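PDB 6CGK: effector protein Lem4 (lpg1101) from Legionella pneumophila subsp. pneumophila, which acts as a membrane-associated protein tyrosine phosphatase of the haloacid dehalogenase superfamily, here as its inactivated, magnesium-bound catalytic domain, and may bind small GTPases. Local coordinates for residues 177-182 with 192-197; 138-143 with 148-153; 52-57 with 100-105; 73-78 with 108-113. The protein carries 1 engineered substitution. All coordinates share one frame; numbering follows the deposited sequence.

Contact 1: residues 177-182 with 192-197; sequences KFHNEK and FKEILT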
# COMPACT_ATOMS: atom_id res chain seq x y z
N LYS A 177 8.93 -11.69 -2.05
CA LYS A 177 9.12 -11.15 -3.39
C LYS A 177 9.23 -9.65 -3.24
O LYS A 177 8.33 -9.01 -2.70
CB LYS A 177 7.96 -11.53 -4.32
CG LYS A 177 7.94 -13.00 -4.71
CD LYS A 177 8.93 -13.30 -5.83
CE LYS A 177 8.86 -14.76 -6.24
NZ LYS A 177 9.42 -15.00 -7.61
N PHE A 178 10.34 -9.08 -3.70
CA PHE A 178 10.60 -7.66 -3.54
C PHE A 178 10.73 -7.05 -4.92
O PHE A 178 11.55 -7.50 -5.73
CB PHE A 178 11.87 -7.42 -2.72
CG PHE A 178 12.30 -6.00 -2.68
CD1 PHE A 178 11.37 -4.97 -2.49
CD2 PHE A 178 13.63 -5.66 -2.83
CE1 PHE A 178 11.78 -3.65 -2.45
CE2 PHE A 178 14.05 -4.33 -2.79
CZ PHE A 178 13.13 -3.33 -2.60
N HIS A 179 9.93 -6.02 -5.19
CA HIS A 179 9.93 -5.34 -6.47
C HIS A 179 10.19 -3.86 -6.25
O HIS A 179 9.43 -3.18 -5.55
CB HIS A 179 8.63 -5.58 -7.22
CG HIS A 179 8.35 -7.03 -7.45
ND1 HIS A 179 9.07 -7.78 -8.35
CD2 HIS A 179 7.50 -7.88 -6.84
CE1 HIS A 179 8.64 -9.03 -8.32
NE2 HIS A 179 7.69 -9.12 -7.41
N ASN A 180 11.29 -3.38 -6.83
CA ASN A 180 11.65 -1.97 -6.82
C ASN A 180 11.70 -1.56 -8.28
O ASN A 180 12.52 -2.08 -9.05
CB ASN A 180 12.99 -1.76 -6.11
CG ASN A 180 13.48 -0.34 -6.21
OD1 ASN A 180 14.63 -0.10 -6.57
ND2 ASN A 180 12.61 0.61 -5.89
N GLU A 181 10.78 -0.68 -8.68
CA GLU A 181 10.70 -0.22 -10.06
C GLU A 181 10.45 1.28 -10.06
O GLU A 181 10.00 1.85 -9.06
CB GLU A 181 9.58 -0.96 -10.83
CG GLU A 181 9.73 -2.48 -10.86
CD GLU A 181 10.79 -2.95 -11.85
OE1 GLU A 181 11.33 -2.12 -12.59
OE2 GLU A 181 11.08 -4.17 -11.87
N LYS A 182 10.77 1.92 -11.18
CA LYS A 182 10.42 3.32 -11.35
C LYS A 182 8.90 3.45 -11.41
O LYS A 182 8.20 2.53 -11.83
CB LYS A 182 11.04 3.88 -12.63
CG LYS A 182 12.56 3.99 -12.59
N PHE A 192 0.39 -10.35 -9.27
CA PHE A 192 -0.80 -11.12 -8.95
C PHE A 192 -0.55 -12.60 -9.19
O PHE A 192 -0.95 -13.45 -8.38
CB PHE A 192 -1.99 -10.63 -9.78
CG PHE A 192 -3.30 -11.13 -9.28
CD1 PHE A 192 -3.86 -10.61 -8.13
CD2 PHE A 192 -3.97 -12.15 -9.95
CE1 PHE A 192 -5.07 -11.09 -7.65
CE2 PHE A 192 -5.18 -12.61 -9.47
CZ PHE A 192 -5.73 -12.07 -8.33
N LYS A 193 0.13 -12.92 -10.28
CA LYS A 193 0.50 -14.31 -10.51
C LYS A 193 1.37 -14.83 -9.37
O LYS A 193 1.20 -15.97 -8.93
CB LYS A 193 1.19 -14.45 -11.87
CG LYS A 193 1.63 -15.86 -12.18
CD LYS A 193 2.39 -15.93 -13.47
CE LYS A 193 1.55 -15.49 -14.65
NZ LYS A 193 2.04 -16.18 -15.87
N GLU A 194 2.28 -13.99 -8.86
CA GLU A 194 3.16 -14.41 -7.77
C GLU A 194 2.37 -14.71 -6.50
O GLU A 194 2.65 -15.70 -5.81
CB GLU A 194 4.22 -13.34 -7.49
CG GLU A 194 5.24 -13.08 -8.62
CD GLU A 194 6.31 -12.04 -8.24
OE1 GLU A 194 6.08 -11.24 -7.29
OE2 GLU A 194 7.37 -12.02 -8.90
N ILE A 195 1.38 -13.87 -6.17
CA ILE A 195 0.52 -14.18 -5.03
C ILE A 195 -0.13 -15.55 -5.21
O ILE A 195 -0.01 -16.44 -4.36
CB ILE A 195 -0.55 -13.10 -4.84
CG1 ILE A 195 0.09 -11.77 -4.44
CG2 ILE A 195 -1.54 -13.54 -3.78
CD1 ILE A 195 -0.88 -10.59 -4.52
N LEU A 196 -0.82 -15.75 -6.34
CA LEU A 196 -1.56 -16.99 -6.54
C LEU A 196 -0.63 -18.20 -6.57
O LEU A 196 -1.00 -19.29 -6.11
CB LEU A 196 -2.37 -16.92 -7.84
CG LEU A 196 -3.51 -15.91 -7.92
CD1 LEU A 196 -4.31 -16.16 -9.19
CD2 LEU A 196 -4.41 -16.03 -6.70
N THR A 197 0.56 -18.03 -7.14
CA THR A 197 1.53 -19.13 -7.21
C THR A 197 2.07 -19.51 -5.84
O THR A 197 2.48 -20.66 -5.64
CB THR A 197 2.70 -18.77 -8.13
OG1 THR A 197 2.21 -18.46 -9.44
CG2 THR A 197 3.67 -19.92 -8.23
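Glu194, reaching out from helix 188-198, meets two side chains of the edge strand 176-180: the imidazole of His179 and the aliphatic stem of Lys177. The tight part is the His-carboxylate hydrogen bond, in which His179 NE2 donates to Glu194 OE1 over 2.7 Å with an N-H...O angle of 160°. OE1 arrives at the edge of the imidazole, close to the ring plane, and is met on its syn side, a little out of the carboxylate plane. Ring and carboxylate are tilted 30° apart, so the two flat groups are neither stacked nor quite coplanar. Glu194 covers the distance because its chain is extended beyond CG (chi2 -177°), and it meets the ring from the opposite direction. The same OE1 also lies against the base of the lysine, 3.5 Å from Lys177 CB. Toward the surface the contact loosens. Lys177 bends at CG and runs obliquely past the carboxylate, its CD 3.7 Å from Glu194 OE2, and its ammonium ends in a long salt bridge, Lys177 NZ to Glu194 OE2 at 3.8 Å. This is a surface contact of the haloacid dehalogenase fold. His179 stacks on Tyr191, one turn before Glu194 in the same helix, and also packs on Leu151 and Cys153 of the neighbouring strand 150-154, while Ile195 turns to Phe77 and Val81 of helix 72-82.

Contact 2: residues 138-143 with 148-153; sequences SHEEKP and GFRLIC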
# COMPACT_ATOMS: atom_id res chain seq x y z
N SER A 138 6.73 -3.66 13.55
CA SER A 138 5.54 -3.58 14.40
C SER A 138 4.41 -4.42 13.84
O SER A 138 3.69 -5.09 14.60
CB SER A 138 5.09 -2.13 14.54
OG SER A 138 6.06 -1.38 15.28
N HIS A 139 4.21 -4.37 12.52
CA HIS A 139 3.12 -5.16 11.95
C HIS A 139 3.37 -6.65 12.12
O HIS A 139 2.46 -7.39 12.50
CB HIS A 139 2.90 -4.84 10.48
CG HIS A 139 1.59 -5.34 9.99
ND1 HIS A 139 0.40 -4.73 10.33
CD2 HIS A 139 1.26 -6.46 9.31
CE1 HIS A 139 -0.61 -5.43 9.82
NE2 HIS A 139 -0.11 -6.49 9.21
N GLU A 140 4.59 -7.11 11.84
CA GLU A 140 4.88 -8.54 11.98
C GLU A 140 4.70 -9.01 13.41
O GLU A 140 4.39 -10.18 13.65
CB GLU A 140 6.29 -8.85 11.49
CG GLU A 140 6.46 -8.64 9.97
CD GLU A 140 5.59 -9.60 9.14
OE1 GLU A 140 5.29 -10.73 9.59
OE2 GLU A 140 5.21 -9.22 8.01
N GLU A 141 4.88 -8.12 14.38
CA GLU A 141 4.79 -8.51 15.78
C GLU A 141 3.35 -8.57 16.29
O GLU A 141 3.14 -9.04 17.41
CB GLU A 141 5.63 -7.56 16.63
CG GLU A 141 7.11 -7.83 16.48
CD GLU A 141 7.98 -6.85 17.25
OE1 GLU A 141 7.43 -5.96 17.92
OE2 GLU A 141 9.22 -6.97 17.17
N LYS A 142 2.37 -8.14 15.50
CA LYS A 142 0.98 -8.31 15.89
C LYS A 142 0.69 -9.80 16.08
O LYS A 142 1.21 -10.63 15.33
CB LYS A 142 0.04 -7.70 14.85
CG LYS A 142 0.20 -6.19 14.71
CD LYS A 142 -0.77 -5.65 13.64
CE LYS A 142 -1.89 -4.84 14.26
NZ LYS A 142 -3.16 -5.06 13.52
N PRO A 143 -0.11 -10.18 17.08
CA PRO A 143 -0.26 -11.61 17.39
C PRO A 143 -0.95 -12.42 16.30
O PRO A 143 -0.81 -13.66 16.29
CB PRO A 143 -1.08 -11.60 18.69
CG PRO A 143 -1.89 -10.37 18.59
CD PRO A 143 -0.99 -9.35 17.92
N GLY A 148 4.81 -16.66 6.24
CA GLY A 148 4.18 -17.04 4.98
C GLY A 148 4.69 -16.14 3.86
O GLY A 148 5.83 -15.68 3.89
N PHE A 149 3.82 -15.85 2.91
CA PHE A 149 4.23 -15.12 1.73
C PHE A 149 4.29 -13.63 2.02
O PHE A 149 3.43 -13.08 2.71
CB PHE A 149 3.26 -15.40 0.58
CG PHE A 149 3.55 -14.62 -0.66
CD1 PHE A 149 4.65 -14.93 -1.45
CD2 PHE A 149 2.72 -13.59 -1.05
CE1 PHE A 149 4.91 -14.20 -2.62
CE2 PHE A 149 2.97 -12.85 -2.22
CZ PHE A 149 4.06 -13.17 -3.00
N ARG A 150 5.32 -12.97 1.49
CA ARG A 150 5.46 -11.52 1.62
C ARG A 150 5.79 -10.92 0.27
O ARG A 150 6.76 -11.33 -0.39
CB ARG A 150 6.56 -11.12 2.63
CG ARG A 150 6.29 -11.52 4.08
CD ARG A 150 5.04 -10.81 4.64
NE ARG A 150 4.82 -11.17 6.06
CZ ARG A 150 4.18 -12.27 6.47
NH1 ARG A 150 3.68 -13.14 5.58
NH2 ARG A 150 4.01 -12.51 7.77
N LEU A 151 5.00 -9.93 -0.14
CA LEU A 151 5.27 -9.13 -1.33
C LEU A 151 5.51 -7.70 -0.87
O LEU A 151 4.75 -7.17 -0.05
CB LEU A 151 4.09 -9.20 -2.31
CG LEU A 151 4.16 -8.26 -3.53
CD1 LEU A 151 5.38 -8.54 -4.39
CD2 LEU A 151 2.88 -8.37 -4.35
N ILE A 152 6.60 -7.08 -1.36
CA ILE A 152 6.95 -5.71 -1.01
C ILE A 152 7.23 -4.98 -2.31
O ILE A 152 8.09 -5.41 -3.09
CB ILE A 152 8.20 -5.63 -0.12
CG1 ILE A 152 7.99 -6.34 1.20
CG2 ILE A 152 8.65 -4.15 0.05
CD1 ILE A 152 9.28 -6.39 2.05
N CYS A 153 6.53 -3.87 -2.53
CA CYS A 153 6.76 -3.00 -3.67
C CYS A 153 7.07 -1.59 -3.20
O CYS A 153 6.31 -1.01 -2.41
CB CYS A 153 5.54 -2.97 -4.60
SG CYS A 153 5.21 -4.58 -5.29
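A buried two-pronged salt bridge, Glu140 with Arg150, ties helix 132-140 to strand 150-154, a strand inside the parallel sheet of the haloacid dehalogenase core. The arginine presents the side of its guanidinium: NE gives its N-H to Glu140 OE2 and NH2 gives one to Glu140 OE1, both over 2.8 Å. The second bond is nearly straight, 171°, and falls on the syn lone pair of OE1; OE2 is also met on the syn side, but from somewhat out of the carboxylate plane. Carboxylate and guanidinium come from opposite directions and lie 26° apart, almost in one plane, so two bonds fix their mutual rotation. Glu140 folds back at chi2 (-64°), which brings its acid group to the strand although its CB does not point there. The remaining N-H groups of the guanidinium are used as well. NH1 reaches back to Phe149 O at 2.9 Å, from above that carbonyl plane, and also bonds Lys17 O, while NH2 has a second acceptor in Leu146 O. Glu140 in turn takes a hydrogen bond from Tyr21 OH at OE2 and a second salt bridge from Arg172 at OE1, so the buried charges are probably well compensated. Leu167 of helix 157-169 and Ile19 of strand 19-23 pack against both residues, and Arg150 pairs through its backbone with strand 176-180.

Contact 3: residues 52-57 with 100-105; sequences DERMRY and YIKALL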
# COMPACT_ATOMS: atom_id res chain seq x y z
N ASP A 52 -17.26 12.51 2.69
CA ASP A 52 -17.92 13.64 2.05
C ASP A 52 -16.95 14.79 1.82
O ASP A 52 -17.04 15.50 0.81
CB ASP A 52 -19.09 14.14 2.91
CG ASP A 52 -20.27 13.19 2.92
OD1 ASP A 52 -20.41 12.41 1.96
OD2 ASP A 52 -21.07 13.23 3.88
N GLU A 53 -16.04 15.02 2.75
CA GLU A 53 -15.10 16.12 2.56
C GLU A 53 -14.07 15.78 1.50
O GLU A 53 -13.67 16.63 0.70
CB GLU A 53 -14.39 16.46 3.89
CG GLU A 53 -15.32 16.99 4.97
CD GLU A 53 -14.58 17.28 6.26
OE1 GLU A 53 -14.27 16.33 6.99
OE2 GLU A 53 -14.29 18.47 6.52
N ARG A 54 -13.60 14.53 1.49
CA ARG A 54 -12.63 14.13 0.49
C ARG A 54 -13.21 14.17 -0.92
O ARG A 54 -12.53 14.58 -1.86
CB ARG A 54 -12.10 12.74 0.84
CG ARG A 54 -11.24 12.76 2.09
CD ARG A 54 -10.62 11.36 2.35
NE ARG A 54 -11.56 10.26 2.67
CZ ARG A 54 -11.82 9.87 3.92
NH1 ARG A 54 -11.29 10.52 4.95
NH2 ARG A 54 -12.58 8.78 4.15
N MET A 55 -14.45 13.70 -1.09
CA MET A 55 -14.98 13.52 -2.44
C MET A 55 -15.14 14.83 -3.17
O MET A 55 -15.26 14.85 -4.41
CB MET A 55 -16.33 12.78 -2.37
CG MET A 55 -16.15 11.27 -2.04
SD MET A 55 -15.16 10.44 -3.32
CE MET A 55 -15.78 11.33 -4.71
N ARG A 56 -15.18 15.94 -2.44
CA ARG A 56 -15.26 17.23 -3.13
C ARG A 56 -14.04 17.51 -3.98
O ARG A 56 -14.12 18.36 -4.90
CB ARG A 56 -15.44 18.32 -2.08
CG ARG A 56 -16.79 18.25 -1.44
CD ARG A 56 -17.07 19.48 -0.60
NE ARG A 56 -18.36 19.28 0.05
CZ ARG A 56 -18.49 19.01 1.34
NH1 ARG A 56 -17.42 18.96 2.10
NH2 ARG A 56 -19.68 18.83 1.86
N TYR A 57 -12.91 16.88 -3.67
CA TYR A 57 -11.66 17.00 -4.43
C TYR A 57 -11.58 16.10 -5.66
O TYR A 57 -10.60 16.19 -6.40
CB TYR A 57 -10.47 16.72 -3.48
CG TYR A 57 -10.28 17.92 -2.58
CD1 TYR A 57 -11.07 18.09 -1.44
CD2 TYR A 57 -9.40 18.95 -2.93
CE1 TYR A 57 -10.92 19.23 -0.63
CE2 TYR A 57 -9.24 20.09 -2.12
CZ TYR A 57 -10.02 20.22 -0.99
OH TYR A 57 -9.90 21.36 -0.21
N TYR A 100 -5.09 11.70 2.38
CA TYR A 100 -4.81 11.77 0.94
C TYR A 100 -4.87 10.38 0.33
O TYR A 100 -5.43 10.18 -0.76
CB TYR A 100 -3.43 12.40 0.72
CG TYR A 100 -3.03 12.58 -0.72
CD1 TYR A 100 -3.60 13.60 -1.49
CD2 TYR A 100 -2.07 11.75 -1.31
CE1 TYR A 100 -3.21 13.80 -2.82
CE2 TYR A 100 -1.67 11.93 -2.62
CZ TYR A 100 -2.25 12.96 -3.38
OH TYR A 100 -1.85 13.18 -4.68
N ILE A 101 -4.28 9.40 1.03
CA ILE A 101 -4.33 8.02 0.56
C ILE A 101 -5.77 7.55 0.45
O ILE A 101 -6.17 7.01 -0.58
CB ILE A 101 -3.48 7.12 1.47
CG1 ILE A 101 -2.03 7.57 1.36
CG2 ILE A 101 -3.75 5.62 1.10
CD1 ILE A 101 -1.06 6.91 2.43
N LYS A 102 -6.57 7.75 1.51
CA LYS A 102 -7.98 7.33 1.44
C LYS A 102 -8.72 8.03 0.31
O LYS A 102 -9.55 7.43 -0.37
CB LYS A 102 -8.70 7.59 2.76
CG LYS A 102 -8.22 6.69 3.91
CD LYS A 102 -9.00 6.98 5.19
CE LYS A 102 -8.68 5.99 6.30
NZ LYS A 102 -9.41 6.41 7.53
N ALA A 103 -8.45 9.34 0.13
CA ALA A 103 -9.13 10.07 -0.92
C ALA A 103 -8.85 9.46 -2.28
O ALA A 103 -9.76 9.29 -3.10
CB ALA A 103 -8.69 11.56 -0.88
N LEU A 104 -7.58 9.19 -2.58
CA LEU A 104 -7.27 8.67 -3.92
C LEU A 104 -7.89 7.28 -4.12
O LEU A 104 -8.44 7.00 -5.19
CB LEU A 104 -5.76 8.60 -4.14
CG LEU A 104 -5.27 9.91 -4.81
CD1 LEU A 104 -5.62 11.13 -3.98
CD2 LEU A 104 -3.77 9.85 -5.08
N LEU A 105 -7.79 6.41 -3.12
CA LEU A 105 -8.51 5.13 -3.21
C LEU A 105 -10.00 5.35 -3.49
O LEU A 105 -10.59 4.68 -4.35
CB LEU A 105 -8.30 4.35 -1.92
CG LEU A 105 -6.83 3.95 -1.67
CD1 LEU A 105 -6.63 3.41 -0.24
CD2 LEU A 105 -6.36 2.92 -2.71
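Arg54 packs against helix 98-107 at Ala103 and Lys102, joining the short helix 51-55, inserted between strands 19-23 and 89-93, to the beta-alpha-beta unit of the haloacid dehalogenase core that runs from strand 89-93 to strand 116-118. The apolar part is the stem of the arginine over a small residue: Arg54 CD lies 3.8 Å from Ala103 CB, and Arg54 CB follows at 4.0 Å. Alanine's small side chain goes with a close approach of the backbones, 5.5 Å from Arg54 CA to Ala103 CA. Lys102 supplies the second packing surface, its CB sitting over one face of the guanidinium toward the rim, while its extended chain carries the ammonium past Arg54. The polar ends are held by residues outside the two segments. Arg54 NE forms a salt bridge with Glu106, a turn beyond Lys102 in helix 98-107, and NH1 bonds Lys48 O; Lys102 NZ pairs with Glu98. These acids probably offset the mutual repulsion of two like charges whose nitrogens, Arg54 NH1 and Lys102 NZ, stand 5.2 Å apart. The bend of Arg54 at chi3 (-65°) sets NE 3.9 Å from Lys102 CB.

Contact 4: residues 73-78 with 108-113; sequences NAKNFL and ENIDHR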
# COMPACT_ATOMS: atom_id res chain seq x y z
N ASN A 73 -3.09 -0.03 -13.74
CA ASN A 73 -2.75 -1.39 -13.33
C ASN A 73 -2.69 -1.55 -11.82
O ASN A 73 -2.94 -2.64 -11.30
CB ASN A 73 -1.42 -1.79 -13.97
CG ASN A 73 -1.51 -1.91 -15.48
OD1 ASN A 73 -2.58 -2.20 -16.02
ND2 ASN A 73 -0.40 -1.68 -16.17
N ALA A 74 -2.34 -0.50 -11.09
CA ALA A 74 -2.32 -0.61 -9.63
C ALA A 74 -3.73 -0.67 -9.09
O ALA A 74 -4.01 -1.39 -8.12
CB ALA A 74 -1.56 0.58 -9.02
N LYS A 75 -4.64 0.10 -9.69
CA LYS A 75 -6.04 0.03 -9.32
C LYS A 75 -6.58 -1.37 -9.49
O LYS A 75 -7.19 -1.93 -8.57
CB LYS A 75 -6.84 1.00 -10.20
CG LYS A 75 -8.33 0.87 -10.09
CD LYS A 75 -8.96 1.80 -11.14
CE LYS A 75 -10.44 2.10 -10.88
NZ LYS A 75 -11.29 0.90 -10.88
N ASN A 76 -6.36 -1.96 -10.66
CA ASN A 76 -6.85 -3.32 -10.91
C ASN A 76 -6.22 -4.31 -9.94
O ASN A 76 -6.91 -5.20 -9.42
CB ASN A 76 -6.55 -3.73 -12.34
CG ASN A 76 -7.40 -2.99 -13.34
OD1 ASN A 76 -8.45 -2.44 -13.01
ND2 ASN A 76 -6.95 -2.98 -14.58
N PHE A 77 -4.93 -4.15 -9.65
CA PHE A 77 -4.26 -5.02 -8.69
C PHE A 77 -4.92 -4.93 -7.31
O PHE A 77 -5.25 -5.95 -6.70
CB PHE A 77 -2.77 -4.67 -8.61
CG PHE A 77 -1.99 -5.46 -7.59
CD1 PHE A 77 -1.47 -6.70 -7.92
CD2 PHE A 77 -1.77 -4.97 -6.32
CE1 PHE A 77 -0.75 -7.44 -6.99
CE2 PHE A 77 -1.04 -5.69 -5.38
CZ PHE A 77 -0.53 -6.94 -5.72
N LEU A 78 -5.14 -3.71 -6.82
CA LEU A 78 -5.75 -3.56 -5.50
C LEU A 78 -7.15 -4.15 -5.48
O LEU A 78 -7.55 -4.80 -4.51
CB LEU A 78 -5.80 -2.09 -5.09
CG LEU A 78 -4.44 -1.46 -4.85
CD1 LEU A 78 -4.48 0.09 -4.87
CD2 LEU A 78 -3.90 -2.03 -3.51
N GLU A 108 -10.93 6.38 -7.00
CA GLU A 108 -10.83 5.28 -7.95
C GLU A 108 -11.79 4.15 -7.62
O GLU A 108 -11.72 3.09 -8.26
CB GLU A 108 -9.38 4.76 -7.96
CG GLU A 108 -8.37 5.85 -8.29
CD GLU A 108 -8.30 6.13 -9.77
OE1 GLU A 108 -8.86 5.32 -10.52
OE2 GLU A 108 -7.71 7.16 -10.19
N ASN A 109 -12.67 4.33 -6.64
CA ASN A 109 -13.69 3.33 -6.30
C ASN A 109 -13.03 2.02 -5.86
O ASN A 109 -13.51 0.92 -6.19
CB ASN A 109 -14.68 3.12 -7.44
CG ASN A 109 -16.01 2.52 -6.98
OD1 ASN A 109 -16.39 2.65 -5.81
ND2 ASN A 109 -16.71 1.90 -7.89
N ILE A 110 -11.94 2.16 -5.12
CA ILE A 110 -11.25 1.03 -4.50
C ILE A 110 -11.66 0.95 -3.04
O ILE A 110 -11.50 1.91 -2.28
CB ILE A 110 -9.73 1.17 -4.61
CG1 ILE A 110 -9.32 1.18 -6.08
CG2 ILE A 110 -9.03 0.00 -3.85
CD1 ILE A 110 -7.93 1.78 -6.29
N ASP A 111 -12.16 -0.20 -2.63
CA ASP A 111 -12.54 -0.40 -1.24
C ASP A 111 -11.29 -0.47 -0.38
O ASP A 111 -10.32 -1.15 -0.73
CB ASP A 111 -13.36 -1.70 -1.15
CG ASP A 111 -13.81 -2.04 0.25
OD1 ASP A 111 -13.83 -1.17 1.13
OD2 ASP A 111 -14.21 -3.22 0.44
N HIS A 112 -11.26 0.30 0.71
CA HIS A 112 -10.12 0.26 1.60
C HIS A 112 -10.51 -0.19 3.01
O HIS A 112 -9.68 -0.13 3.92
CB HIS A 112 -9.35 1.61 1.55
CG HIS A 112 -10.13 2.81 2.00
ND1 HIS A 112 -10.33 3.12 3.33
CD2 HIS A 112 -10.69 3.83 1.29
CE1 HIS A 112 -11.01 4.25 3.43
NE2 HIS A 112 -11.26 4.69 2.21
N ARG A 113 -11.73 -0.72 3.17
CA ARG A 113 -12.21 -1.17 4.47
C ARG A 113 -11.22 -2.11 5.15
O ARG A 113 -11.04 -2.06 6.37
CB ARG A 113 -13.55 -1.90 4.32
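A Schellman motif closes helix 98-107, and the turn it makes packs Glu108 and Ile110 against Lys75 and Leu78 of helix 72-82. The motif belongs to the beta-alpha-beta crossover from strand 89-93 to strand 116-118 in the haloacid dehalogenase core. Asn109, with its positive phi, is the C-prime residue; Ile110 N returns to Leu105 O and Asn109 N to Glu106 O. This reversal swings Ile110 onto the neighbouring helix. Its CD1 lies mainly on the lysine, 3.9 Å from Lys75 CG, and CG2 touches Leu78 CB at 4.0 Å, the isoleucine crossing the leucine at about a right angle. Leu105 backs both Leu78 and Ile110 from the helix that is ending. On the more open side, Lys75 runs obliquely by Glu108 and meets it with carbon: CD is 3.6 Å from Glu108 OE1. No salt bridge results, since Lys75 NZ stays 5.1 Å from Glu108 OE1. The ammonium instead bonds Gln79 OE1, one turn on in its own helix, and Glu108 OE2 is taken by Tyr61 OH. Beyond Ile110 the loop makes an Asx turn, with Arg113 N bonded to Asp111 OD1 over 3.0 Å. The bend of Lys75 at chi4 (-61°) turns NZ away from the glutamate's carboxylate, while the extended run before it puts CE, next to the charge, 3.1 Å from Glu108 O.

How the contacts relate
From the N terminus, residues 52-57 and then 73-78 wait for partners that come after strand 89-93. Contact 3 closes first, at 100-105, and contact 4 at 108-113, so their loops cross. The two share helix 98-107 and the loop after it: Lys102 and Leu105 of contact 3 both pack on His112 of contact 4. Contact 2 follows in series as a short closure between helix 132-140 and strand 150-154, and contact 1 closes last, from strand 176-180 to helix 188-198. Contacts 1 and 2 meet through neighbouring strands, Lys177 N lying 2.8 Å from Arg150 O. Phe77 joins contact 4 to both, touching Leu151 and Ile195, while contact 3 touches neither contact 1 nor contact 2.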